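PDB 3GRZ: ribosomal protein L11 methyltransferase from Lactobacillus delbrueckii subsp. bulgaricus ATCC BAA-365, which probably transfers methyl groups from S-adenosyl-L-methionine to lysine residues of ribosomal protein L11, this chain being the C-terminal, SAM-binding part of the enzyme. Local coordinates for residues Val5-Leu8 and Leu12-Val15; Glu55-Lys60 and Gln154-Gly159; Ala65-Gly70 and Ser117-Val122; Ile76-His79 and Ser85-Ala88; Ile137-Ile142 and Glu169-Glu174. All coordinates share one frame; numbering follows the deposited sequence.

Contact 1. Residues Val5-Leu8 and Leu12-Val15; sequences VINL and LAIV
The carboxamide of N7 meets A13 through its oxygen, OD1 standing 3.6 Å from A13 CB; the other flat groups joining the strands are backbone peptides. I6 and I14 form an antiparallel hydrogen-bonded pair. I6 N donates to I14 O (2.7 Å) almost straight, at 177° and in the carbonyl plane, while the return bond from I14 N to I6 O reaches its acceptor tilted out of that plane. A longer and more bent bond, L8 N to L12 O at 2.9 Å, follows toward the turn. The carbonyl oxygen I6 O also receives a CA-H...O contact from A13 CA at 3.3 Å, so two donors share it. N7 and A13 make the non-hydrogen-bonded pair next to this one.

Apolar side chains meet on both faces. On the face of I6 and I14, the CB atoms of this pair face each other, and L8 CD1 touches both L12 CD2 (3.6 Å) and I14 CD1 (3.7 Å), lying alongside L12. At the other end V5 and V15 run side by side, CG2 to CG2 at 3.7 Å. Because CG1 of V5 stands anti to the backbone N (chi1 -167°), that methyl also comes close to V15 CG2.

N7 packs on V59 of the second subunit. This is a two-stranded beta hairpin, strands 6-9 and 12-16, extended by strand 29-33, which bonds to A13 and V15. Helix 44-57 lies against L8 and L12 through M51, and L8 also touches T47 of this helix, a predicted SAM-binding residue.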
# COMPACT_ATOMS: atom_id res chain seq x y z
N VAL B 5 -12.72 -15.55 1.61
CA VAL B 5 -12.02 -14.48 0.88
C VAL B 5 -11.07 -13.73 1.81
O VAL B 5 -11.45 -13.33 2.91
CB VAL B 5 -13.02 -13.49 0.26
CG1 VAL B 5 -12.33 -12.58 -0.76
CG2 VAL B 5 -14.15 -14.23 -0.40
N ILE B 6 -9.83 -13.55 1.35
CA ILE B 6 -8.86 -12.74 2.06
C ILE B 6 -8.72 -11.45 1.27
O ILE B 6 -8.07 -11.44 0.22
CB ILE B 6 -7.48 -13.46 2.18
CG1 ILE B 6 -7.62 -14.89 2.74
CG2 ILE B 6 -6.48 -12.63 3.01
CD1 ILE B 6 -8.25 -14.99 4.12
N ASN B 7 -9.36 -10.39 1.73
CA ASN B 7 -9.18 -9.06 1.13
C ASN B 7 -7.81 -8.49 1.49
O ASN B 7 -7.50 -8.32 2.67
CB ASN B 7 -10.27 -8.11 1.59
CG ASN B 7 -11.58 -8.34 0.88
OD1 ASN B 7 -11.64 -8.36 -0.35
ND2 ASN B 7 -12.64 -8.50 1.66
N LEU B 8 -6.98 -8.22 0.49
CA LEU B 8 -5.66 -7.64 0.76
C LEU B 8 -5.69 -6.12 0.59
O LEU B 8 -5.18 -5.39 1.44
CB LEU B 8 -4.60 -8.26 -0.15
CG LEU B 8 -4.16 -9.70 0.14
CD1 LEU B 8 -3.16 -10.13 -0.89
CD2 LEU B 8 -3.58 -9.85 1.54
N LEU B 12 -6.78 -6.22 -4.78
CA LEU B 12 -6.42 -7.62 -4.64
C LEU B 12 -7.16 -8.34 -3.52
O LEU B 12 -7.16 -7.89 -2.37
CB LEU B 12 -4.93 -7.74 -4.37
CG LEU B 12 -4.21 -8.69 -5.31
CD1 LEU B 12 -3.44 -7.88 -6.36
CD2 LEU B 12 -3.29 -9.57 -4.49
N ALA B 13 -7.78 -9.47 -3.87
CA ALA B 13 -8.30 -10.41 -2.90
C ALA B 13 -7.83 -11.83 -3.24
O ALA B 13 -7.53 -12.16 -4.40
CB ALA B 13 -9.85 -10.33 -2.82
N ILE B 14 -7.70 -12.67 -2.21
CA ILE B 14 -7.30 -14.05 -2.41
C ILE B 14 -8.49 -14.93 -2.06
O ILE B 14 -9.17 -14.71 -1.05
CB ILE B 14 -6.09 -14.46 -1.53
CG1 ILE B 14 -4.89 -13.57 -1.79
CG2 ILE B 14 -5.70 -15.92 -1.78
CD1 ILE B 14 -3.78 -13.81 -0.78
N VAL B 15 -8.73 -15.93 -2.90
CA VAL B 15 -9.90 -16.79 -2.80
C VAL B 15 -9.46 -18.25 -2.96
O VAL B 15 -8.58 -18.53 -3.77
CB VAL B 15 -10.93 -16.30 -3.85
CG1 VAL B 15 -11.55 -17.41 -4.66
CG2 VAL B 15 -11.97 -15.44 -3.19

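Contact 2. Residues Glu55-Lys60 and Gln154-Gly159; sequences ERAMVK and QVIFSG
R56, in the last turn of helix 44-57, reaches Q154 through a water. Its chain leaves with CG anti to the backbone N (chi1 174°) and stays extended to NE, carrying the guanidinium across the Q154 side chain at about a right angle. R56 NH2 and Q154 NE2 stay 4.1 Å apart, both being donors, and the two flat groups are turned 64° against each other. Water 1, in the guanidinium plane at its edge, accepts from both, 3.2 Å from R56 NH2 and 2.9 Å from Q154 NE2. A57 comes next and aims its methyl at the strand, where CB lies 4.5 Å from I156 CD1, a loose apolar touch. The A57 carbonyl does more: water 2 donates to A57 O at 2.8 Å and to Q154 OE1 at 2.6 Å. The same carbonyl also accepts from V59 N, because M58, where the helical backbone angles end, is the centre of an inverse gamma turn.

The contact thus sets the helix end against strand 153-161 of the central Rossmann-like sheet, with L128 of strand 126-132 beside A57, Q154 and I156. Across the dimer, E55 bonds to H11 of the second subunit. The chemistry is that of a hydrated seam: water 1 accepts hydrogen bonds from two N-H donors, water 2 donates to two carbonyl oxygens, a pattern consistent with the modelled orientation of the Q154 amide.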
# COMPACT_ATOMS: atom_id res chain seq x y z
N GLU B 55 2.42 -2.88 -5.11
CA GLU B 55 1.46 -1.88 -5.57
C GLU B 55 2.13 -0.49 -5.66
O GLU B 55 1.88 0.26 -6.61
CB GLU B 55 0.24 -1.86 -4.63
CG GLU B 55 -0.74 -0.69 -4.82
CD GLU B 55 -1.64 -0.85 -6.03
OE1 GLU B 55 -1.77 -1.98 -6.55
OE2 GLU B 55 -2.23 0.17 -6.48
N ARG B 56 3.00 -0.19 -4.70
CA ARG B 56 3.72 1.06 -4.68
C ARG B 56 4.75 1.12 -5.80
O ARG B 56 4.85 2.14 -6.49
CB ARG B 56 4.38 1.25 -3.31
CG ARG B 56 5.30 2.45 -3.17
CD ARG B 56 5.99 2.41 -1.81
NE ARG B 56 7.03 3.42 -1.67
CZ ARG B 56 8.29 3.28 -2.10
NH1 ARG B 56 9.16 4.26 -1.94
NH2 ARG B 56 8.66 2.17 -2.69
N ALA B 57 5.49 0.02 -5.98
CA ALA B 57 6.61 -0.00 -6.93
C ALA B 57 6.17 -0.08 -8.40
O ALA B 57 6.87 0.44 -9.26
CB ALA B 57 7.58 -1.15 -6.61
N MET B 58 5.03 -0.71 -8.69
CA MET B 58 4.68 -1.01 -10.08
C MET B 58 4.00 0.16 -10.77
O MET B 58 2.83 0.08 -11.13
CB MET B 58 3.85 -2.32 -10.20
CG MET B 58 3.89 -2.98 -11.61
SD MET B 58 5.39 -3.92 -12.05
CE MET B 58 5.11 -5.41 -11.07
N VAL B 59 4.76 1.23 -10.99
CA VAL B 59 4.27 2.41 -11.73
C VAL B 59 4.41 2.27 -13.25
O VAL B 59 3.77 3.00 -14.02
CB VAL B 59 4.99 3.72 -11.27
CG1 VAL B 59 4.72 3.98 -9.78
CG2 VAL B 59 6.52 3.63 -11.55
N LYS B 60 5.24 1.31 -13.67
CA LYS B 60 5.40 0.93 -15.08
C LYS B 60 5.74 -0.58 -15.06
O LYS B 60 6.06 -1.11 -13.99
CB LYS B 60 6.53 1.75 -15.72
CG LYS B 60 7.91 1.43 -15.17
CD LYS B 60 8.99 2.29 -15.82
CE LYS B 60 10.36 1.89 -15.33
NZ LYS B 60 11.43 2.72 -15.96
N GLN B 154 14.68 -1.96 -7.50
CA GLN B 154 14.06 -1.88 -6.19
C GLN B 154 13.88 -3.28 -5.60
O GLN B 154 13.92 -4.27 -6.33
CB GLN B 154 12.71 -1.17 -6.30
CG GLN B 154 12.87 0.28 -6.66
CD GLN B 154 11.56 0.94 -6.95
OE1 GLN B 154 11.04 0.87 -8.06
NE2 GLN B 154 11.02 1.62 -5.95
N VAL B 155 13.73 -3.34 -4.29
CA VAL B 155 13.66 -4.61 -3.57
C VAL B 155 12.52 -4.49 -2.56
O VAL B 155 12.36 -3.46 -1.90
CB VAL B 155 15.03 -4.99 -2.89
CG1 VAL B 155 14.92 -6.24 -2.07
CG2 VAL B 155 16.13 -5.24 -3.93
N ILE B 156 11.70 -5.53 -2.47
CA ILE B 156 10.68 -5.63 -1.43
C ILE B 156 10.90 -6.87 -0.58
O ILE B 156 10.90 -7.99 -1.10
CB ILE B 156 9.27 -5.68 -2.03
CG1 ILE B 156 9.03 -4.46 -2.92
CG2 ILE B 156 8.21 -5.80 -0.91
CD1 ILE B 156 7.97 -4.69 -3.93
N PHE B 157 11.12 -6.66 0.72
CA PHE B 157 11.24 -7.74 1.69
C PHE B 157 10.02 -7.77 2.57
O PHE B 157 9.50 -6.73 2.96
CB PHE B 157 12.44 -7.56 2.63
CG PHE B 157 13.78 -7.87 2.01
CD1 PHE B 157 13.88 -8.47 0.75
CD2 PHE B 157 14.95 -7.59 2.72
CE1 PHE B 157 15.12 -8.77 0.19
CE2 PHE B 157 16.21 -7.88 2.17
CZ PHE B 157 16.30 -8.46 0.91
N SER B 158 9.58 -8.98 2.91
CA SER B 158 8.59 -9.16 3.95
C SER B 158 8.96 -10.43 4.70
O SER B 158 9.92 -11.12 4.32
CB SER B 158 7.19 -9.25 3.35
OG SER B 158 6.23 -9.12 4.38
N GLY B 159 8.23 -10.72 5.78
CA GLY B 159 8.49 -11.89 6.61
C GLY B 159 9.52 -11.64 7.70
O GLY B 159 10.03 -12.58 8.30
O HOH W 1 11.71 1.55 -3.18
O HOH W 2 9.06 2.17 -9.08

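Contact 3. Residues Ala65-Gly70 and Ser117-Val122; sequences ADVGTG and SLLADV
Apolar packing of V67 against L118 and L119 carries this contact. The two methyls of V67 divide the work: CG1, anti to the backbone N (chi1 179°), reaches L118, 3.8 Å from its CA and 4.0 Å from its CD2, whereas CG2 lies 3.9 Å from L119 CD2. L119 crosses V67 at about a right angle, and the same CD2 makes a looser touch on A65 CB at 4.4 Å. L118 starts out pointing away from the strand, yet its leucine tip bends back to V67. L118 also touches I137 and D140 of helix 135-145.

Strand 63-67 is the central parallel strand from which the glycine-rich loop of a Rossmann-like methyltransferase springs. G68 and G70 of that loop both have positive phi, which favours glycine. G68 is predicted to bind S-adenosyl-L-methionine, and V67, next to it in sequence, carries its packing on the side of the sheet where helix 135-145 lies.

Polar bonding lies within each segment or runs outward. T69 OG1 donates to D66 OD2 at 2.7 Å, meeting the carboxylate from above its plane and tying the start of the loop to the strand. D90, another predicted cofactor residue, accepts from G70 N. The partner loop opens with a type II' turn from S117 to A120, closed by its backbone bond from A120 N to S117 O at 3.1 Å. L119 N is bound besides by Q144 OE1.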
# COMPACT_ATOMS: atom_id res chain seq x y z
N ALA B 65 11.87 -10.69 -10.04
CA ALA B 65 12.21 -11.99 -9.46
C ALA B 65 11.51 -12.10 -8.11
O ALA B 65 11.66 -11.22 -7.27
CB ALA B 65 13.72 -12.16 -9.27
N ASP B 66 10.73 -13.17 -7.94
CA ASP B 66 10.09 -13.49 -6.68
C ASP B 66 10.84 -14.65 -6.06
O ASP B 66 10.75 -15.79 -6.53
CB ASP B 66 8.61 -13.84 -6.91
CG ASP B 66 7.88 -14.26 -5.62
OD1 ASP B 66 8.35 -13.93 -4.50
OD2 ASP B 66 6.81 -14.91 -5.73
N VAL B 67 11.58 -14.36 -5.00
CA VAL B 67 12.50 -15.32 -4.40
C VAL B 67 11.82 -16.01 -3.23
O VAL B 67 11.26 -15.34 -2.37
CB VAL B 67 13.80 -14.61 -3.93
CG1 VAL B 67 14.76 -15.59 -3.28
CG2 VAL B 67 14.48 -13.91 -5.10
N GLY B 68 11.87 -17.35 -3.19
CA GLY B 68 11.17 -18.11 -2.15
C GLY B 68 9.68 -18.10 -2.38
O GLY B 68 8.90 -17.90 -1.46
N THR B 69 9.28 -18.32 -3.63
CA THR B 69 7.92 -18.05 -4.10
C THR B 69 6.80 -18.81 -3.36
O THR B 69 5.65 -18.33 -3.29
CB THR B 69 7.82 -18.22 -5.65
OG1 THR B 69 6.64 -17.60 -6.14
CG2 THR B 69 7.80 -19.70 -6.05
N GLY B 70 7.13 -19.98 -2.78
CA GLY B 70 6.17 -20.80 -2.04
C GLY B 70 5.01 -21.21 -2.91
O GLY B 70 5.17 -21.99 -3.86
N SER B 117 18.21 -22.20 -4.91
CA SER B 117 18.32 -21.53 -3.63
C SER B 117 18.69 -20.07 -3.82
O SER B 117 19.76 -19.75 -4.36
CB SER B 117 19.34 -22.25 -2.75
OG SER B 117 19.37 -21.67 -1.46
N LEU B 118 17.80 -19.18 -3.37
CA LEU B 118 17.95 -17.73 -3.48
C LEU B 118 18.13 -17.30 -4.93
O LEU B 118 17.23 -17.53 -5.73
CB LEU B 118 19.06 -17.20 -2.56
CG LEU B 118 18.76 -17.47 -1.08
CD1 LEU B 118 19.93 -17.08 -0.22
CD2 LEU B 118 17.49 -16.75 -0.65
N LEU B 119 19.27 -16.70 -5.26
CA LEU B 119 19.53 -16.32 -6.64
C LEU B 119 20.77 -17.00 -7.22
O LEU B 119 21.37 -16.48 -8.17
CB LEU B 119 19.62 -14.79 -6.79
CG LEU B 119 18.33 -14.00 -6.57
CD1 LEU B 119 18.63 -12.53 -6.37
CD2 LEU B 119 17.32 -14.21 -7.70
N ALA B 120 21.12 -18.16 -6.66
CA ALA B 120 22.18 -19.01 -7.20
C ALA B 120 21.79 -19.45 -8.61
O ALA B 120 20.68 -19.93 -8.84
CB ALA B 120 22.42 -20.22 -6.31
N ASP B 121 22.70 -19.21 -9.55
CA ASP B 121 22.51 -19.68 -10.91
C ASP B 121 21.40 -18.94 -11.65
O ASP B 121 20.91 -19.41 -12.69
CB ASP B 121 22.28 -21.19 -10.92
CG ASP B 121 23.50 -21.97 -10.46
OD1 ASP B 121 24.53 -21.96 -11.18
OD2 ASP B 121 23.44 -22.60 -9.38
N VAL B 122 20.99 -17.78 -11.12
CA VAL B 122 20.06 -16.93 -11.84
C VAL B 122 20.89 -15.91 -12.61
O VAL B 122 21.59 -15.09 -12.01
CB VAL B 122 19.05 -16.24 -10.91
CG1 VAL B 122 18.18 -15.28 -11.70
CG2 VAL B 122 18.19 -17.27 -10.20

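Contact 4. Residues Ile76-His79 and Ser85-Ala88; sequences IAAH and SVLA
H79 and V86 mark the nearest passage of the two backbones, their CA atoms 6.6 Å apart. Residues 76-79 are helical throughout, whereas 85-88 are extended and belong to strand 85-90 of the central sheet, so a helix surface rests on a strand, and V86 reaches as far as the helix backbone.

V86 does nearly all of the reaching. Its CG1 stands anti to the backbone N (chi1 -173°), which leaves CG2 beside that nitrogen and turned into the helix. There this single methyl meets the backbone more than any side-chain tip: it lies 4.0 Å from H79 N and 4.1 Å from H79 CA. It is also 4.1 Å from H79 CB and makes a looser touch with A78 CB at 4.4 Å. A78 directs its methyl at the strand. In H79, with CG anti to the backbone N (chi1 -176°), the imidazole is turned away from V86, and of the side chain only CB touches the valine; H79 also touches I108, while NE2 makes a weak hydrogen bond to D110 OD1. One helix turn further back, A75 also lies against V86, and the small alanine side chains are consistent with close packing of helix on strand.

S85 and L87 bond through their backbones to strand 63-67, V86 and A88 to A112 of strand 112-115. Helix 73-80 therefore packs over the second strand of the unit formed by strand 63-67, helix 73-80 and strand 85-90. This is the beta-alpha-beta crossover that follows the glycine-rich loop in Rossmann-like folds, and here the side chain of V86 is about 11 Å from G68, at the far end of the helix from that loop.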
# COMPACT_ATOMS: atom_id res chain seq x y z
N ILE B 76 2.32 -14.28 -9.00
CA ILE B 76 1.03 -14.15 -9.68
C ILE B 76 0.48 -12.71 -9.61
O ILE B 76 0.03 -12.16 -10.60
CB ILE B 76 0.00 -15.16 -9.11
CG1 ILE B 76 0.41 -16.59 -9.51
CG2 ILE B 76 -1.44 -14.86 -9.58
CD1 ILE B 76 -0.20 -17.67 -8.59
N ALA B 77 0.53 -12.12 -8.42
CA ALA B 77 0.09 -10.76 -8.22
C ALA B 77 0.91 -9.76 -9.03
O ALA B 77 0.35 -8.85 -9.63
CB ALA B 77 0.16 -10.42 -6.77
N ALA B 78 2.23 -9.95 -9.06
CA ALA B 78 3.10 -9.11 -9.87
C ALA B 78 2.72 -9.18 -11.34
O ALA B 78 2.65 -8.15 -12.01
CB ALA B 78 4.57 -9.49 -9.66
N HIS B 79 2.44 -10.40 -11.83
CA HIS B 79 2.05 -10.61 -13.24
C HIS B 79 0.76 -9.85 -13.55
O HIS B 79 0.67 -9.14 -14.56
CB HIS B 79 1.89 -12.11 -13.55
CG HIS B 79 1.60 -12.40 -14.99
ND1 HIS B 79 0.33 -12.33 -15.52
CD2 HIS B 79 2.41 -12.78 -16.01
CE1 HIS B 79 0.37 -12.64 -16.81
NE2 HIS B 79 1.62 -12.92 -17.12
N SER B 85 8.05 -9.05 -16.85
CA SER B 85 8.38 -10.47 -16.83
C SER B 85 8.43 -10.88 -15.37
O SER B 85 8.62 -10.04 -14.49
CB SER B 85 9.72 -10.76 -17.51
OG SER B 85 10.78 -10.18 -16.78
N VAL B 86 8.22 -12.17 -15.12
CA VAL B 86 8.28 -12.72 -13.76
C VAL B 86 9.06 -14.03 -13.74
O VAL B 86 8.73 -14.97 -14.48
CB VAL B 86 6.87 -12.96 -13.12
CG1 VAL B 86 7.01 -13.36 -11.66
CG2 VAL B 86 5.99 -11.71 -13.21
N LEU B 87 10.10 -14.07 -12.92
CA LEU B 87 10.76 -15.31 -12.56
C LEU B 87 10.44 -15.59 -11.10
O LEU B 87 10.59 -14.72 -10.24
CB LEU B 87 12.28 -15.21 -12.74
CG LEU B 87 13.09 -16.41 -12.20
CD1 LEU B 87 12.79 -17.71 -12.99
CD2 LEU B 87 14.57 -16.10 -12.21
N ALA B 88 9.97 -16.81 -10.83
CA ALA B 88 9.68 -17.23 -9.47
C ALA B 88 10.64 -18.37 -9.10
O ALA B 88 10.77 -19.35 -9.86
CB ALA B 88 8.22 -17.67 -9.36

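Contact 5. Residues Ile137-Ile142 and Glu169-Glu174; sequences ILLDLI and EQALAE
In I142, CG1 stands anti to the carbonyl carbon (chi1 -73°) and the chain then extends, placing CD1 3.8 Å from A171 CB. L139 has much the same torsions, and its CD2 comes within 3.8 Å of that same methyl from one helical turn earlier. The contact joins two neighbouring helices, 135-145 and 165-174, packed on one face of the Rossmann-like methyltransferase sheet. The axes of segments 137-142 and 169-174 run nearly parallel, 5° apart, with a closest approach of 10.0 Å. A171 is the small residue received between the two larger ones. L172 adds a deeper touch, its CD2 4.1 Å from I142 CG1, with the two side chains crossing at about a right angle. F157 of strand 153-161 touches I142, while F177 and I179 of strand 177-185 touch L172.

The side chains that meet are all apolar, and the contact lies away from the predicted cofactor site. On the outer side of helix 165-174, Q170 NE2 donates to E174 OE2 at 2.8 Å on its syn side. The branch methyl I142 CG2 rests 3.5 Å from the carbonyl oxygen A171 O, which also accepts from N175 ND2.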
# COMPACT_ATOMS: atom_id res chain seq x y z
N ILE B 137 17.31 -16.15 6.25
CA ILE B 137 17.47 -16.43 4.82
C ILE B 137 17.65 -15.12 4.06
O ILE B 137 18.46 -15.04 3.13
CB ILE B 137 16.29 -17.26 4.25
CG1 ILE B 137 15.99 -18.47 5.15
CG2 ILE B 137 16.58 -17.73 2.82
CD1 ILE B 137 14.61 -19.06 4.96
N LEU B 138 16.89 -14.09 4.45
CA LEU B 138 17.07 -12.74 3.88
C LEU B 138 18.51 -12.22 4.02
O LEU B 138 19.04 -11.62 3.08
CB LEU B 138 16.10 -11.72 4.47
CG LEU B 138 14.64 -11.84 4.06
CD1 LEU B 138 13.81 -10.86 4.88
CD2 LEU B 138 14.45 -11.59 2.58
N LEU B 139 19.12 -12.49 5.17
CA LEU B 139 20.53 -12.15 5.42
C LEU B 139 21.48 -12.80 4.41
O LEU B 139 22.47 -12.19 4.02
CB LEU B 139 20.95 -12.49 6.86
CG LEU B 139 20.31 -11.65 7.99
CD1 LEU B 139 20.60 -12.23 9.36
CD2 LEU B 139 20.76 -10.18 7.94
N ASP B 140 21.15 -14.01 3.96
CA ASP B 140 21.90 -14.67 2.88
C ASP B 140 21.58 -14.08 1.50
O ASP B 140 22.43 -14.09 0.60
CB ASP B 140 21.66 -16.18 2.88
CG ASP B 140 22.21 -16.86 4.13
OD1 ASP B 140 23.18 -16.33 4.73
OD2 ASP B 140 21.67 -17.92 4.52
N LEU B 141 20.35 -13.58 1.33
CA LEU B 141 19.93 -12.96 0.07
C LEU B 141 20.57 -11.59 -0.14
O LEU B 141 20.91 -11.23 -1.28
CB LEU B 141 18.40 -12.84 -0.02
CG LEU B 141 17.81 -12.23 -1.30
CD1 LEU B 141 18.17 -13.04 -2.56
CD2 LEU B 141 16.31 -12.07 -1.17
N ILE B 142 20.71 -10.83 0.94
CA ILE B 142 21.20 -9.45 0.83
C ILE B 142 22.48 -9.29 -0.05
O ILE B 142 22.44 -8.51 -1.01
CB ILE B 142 21.26 -8.72 2.22
CG1 ILE B 142 19.84 -8.38 2.72
CG2 ILE B 142 22.09 -7.44 2.13
CD1 ILE B 142 19.72 -8.12 4.22
N GLU B 169 18.63 -4.28 8.90
CA GLU B 169 19.04 -2.89 8.64
C GLU B 169 20.55 -2.71 8.50
O GLU B 169 21.01 -1.97 7.64
CB GLU B 169 18.50 -1.96 9.74
CG GLU B 169 17.01 -1.68 9.64
CD GLU B 169 16.49 -0.73 10.71
OE1 GLU B 169 17.07 -0.67 11.82
OE2 GLU B 169 15.48 -0.05 10.45
N GLN B 170 21.32 -3.40 9.34
CA GLN B 170 22.78 -3.32 9.33
C GLN B 170 23.35 -3.95 8.07
O GLN B 170 24.18 -3.34 7.40
CB GLN B 170 23.35 -3.98 10.59
CG GLN B 170 24.76 -3.55 10.95
CD GLN B 170 25.40 -4.48 11.97
OE1 GLN B 170 24.82 -4.78 13.02
NE2 GLN B 170 26.61 -4.95 11.67
N ALA B 171 22.87 -5.15 7.73
CA ALA B 171 23.25 -5.83 6.48
C ALA B 171 22.90 -5.07 5.20
O ALA B 171 23.68 -5.08 4.24
CB ALA B 171 22.68 -7.23 6.44
N LEU B 172 21.75 -4.39 5.18
CA LEU B 172 21.38 -3.53 4.06
C LEU B 172 22.35 -2.34 3.91
O LEU B 172 22.83 -2.05 2.81
CB LEU B 172 19.92 -3.05 4.19
CG LEU B 172 18.81 -4.08 3.90
CD1 LEU B 172 17.45 -3.60 4.43
CD2 LEU B 172 18.72 -4.42 2.42
N ALA B 173 22.63 -1.66 5.03
CA ALA B 173 23.57 -0.53 5.07
C ALA B 173 24.95 -0.94 4.57
O ALA B 173 25.54 -0.26 3.72
CB ALA B 173 23.66 0.04 6.49
N GLU B 174 25.44 -2.07 5.07
CA GLU B 174 26.73 -2.66 4.69
C GLU B 174 26.83 -2.99 3.22
O GLU B 174 27.92 -2.97 2.65
CB GLU B 174 27.01 -3.92 5.50
CG GLU B 174 27.48 -3.66 6.93
CD GLU B 174 27.34 -4.86 7.85
OE1 GLU B 174 26.97 -5.96 7.36
OE2 GLU B 174 27.59 -4.71 9.07

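Overall arrangement
Contacts 3 and 4 are buried and purely apolar across their segments; they share the central sheet, D66 N lying 2.8 Å from L87 O in a probable hydrogen bond between neighbouring strands. Contacts 1, 2 and 5 are partly buried. Contact 1 alone relies on direct backbone bonds, being a hairpin in a separate small sheet, and it meets contact 4 by L12 on A77. Contact 2 is water-bridged, and with contact 1 it touches the second subunit. Contact 5, farthest from contact 1 with centres about 30 Å apart, is a helix pair at the opposite flank: F157 of contact 2 packs on L138, L141 and I142, and contact 3 reaches the same helix through L118.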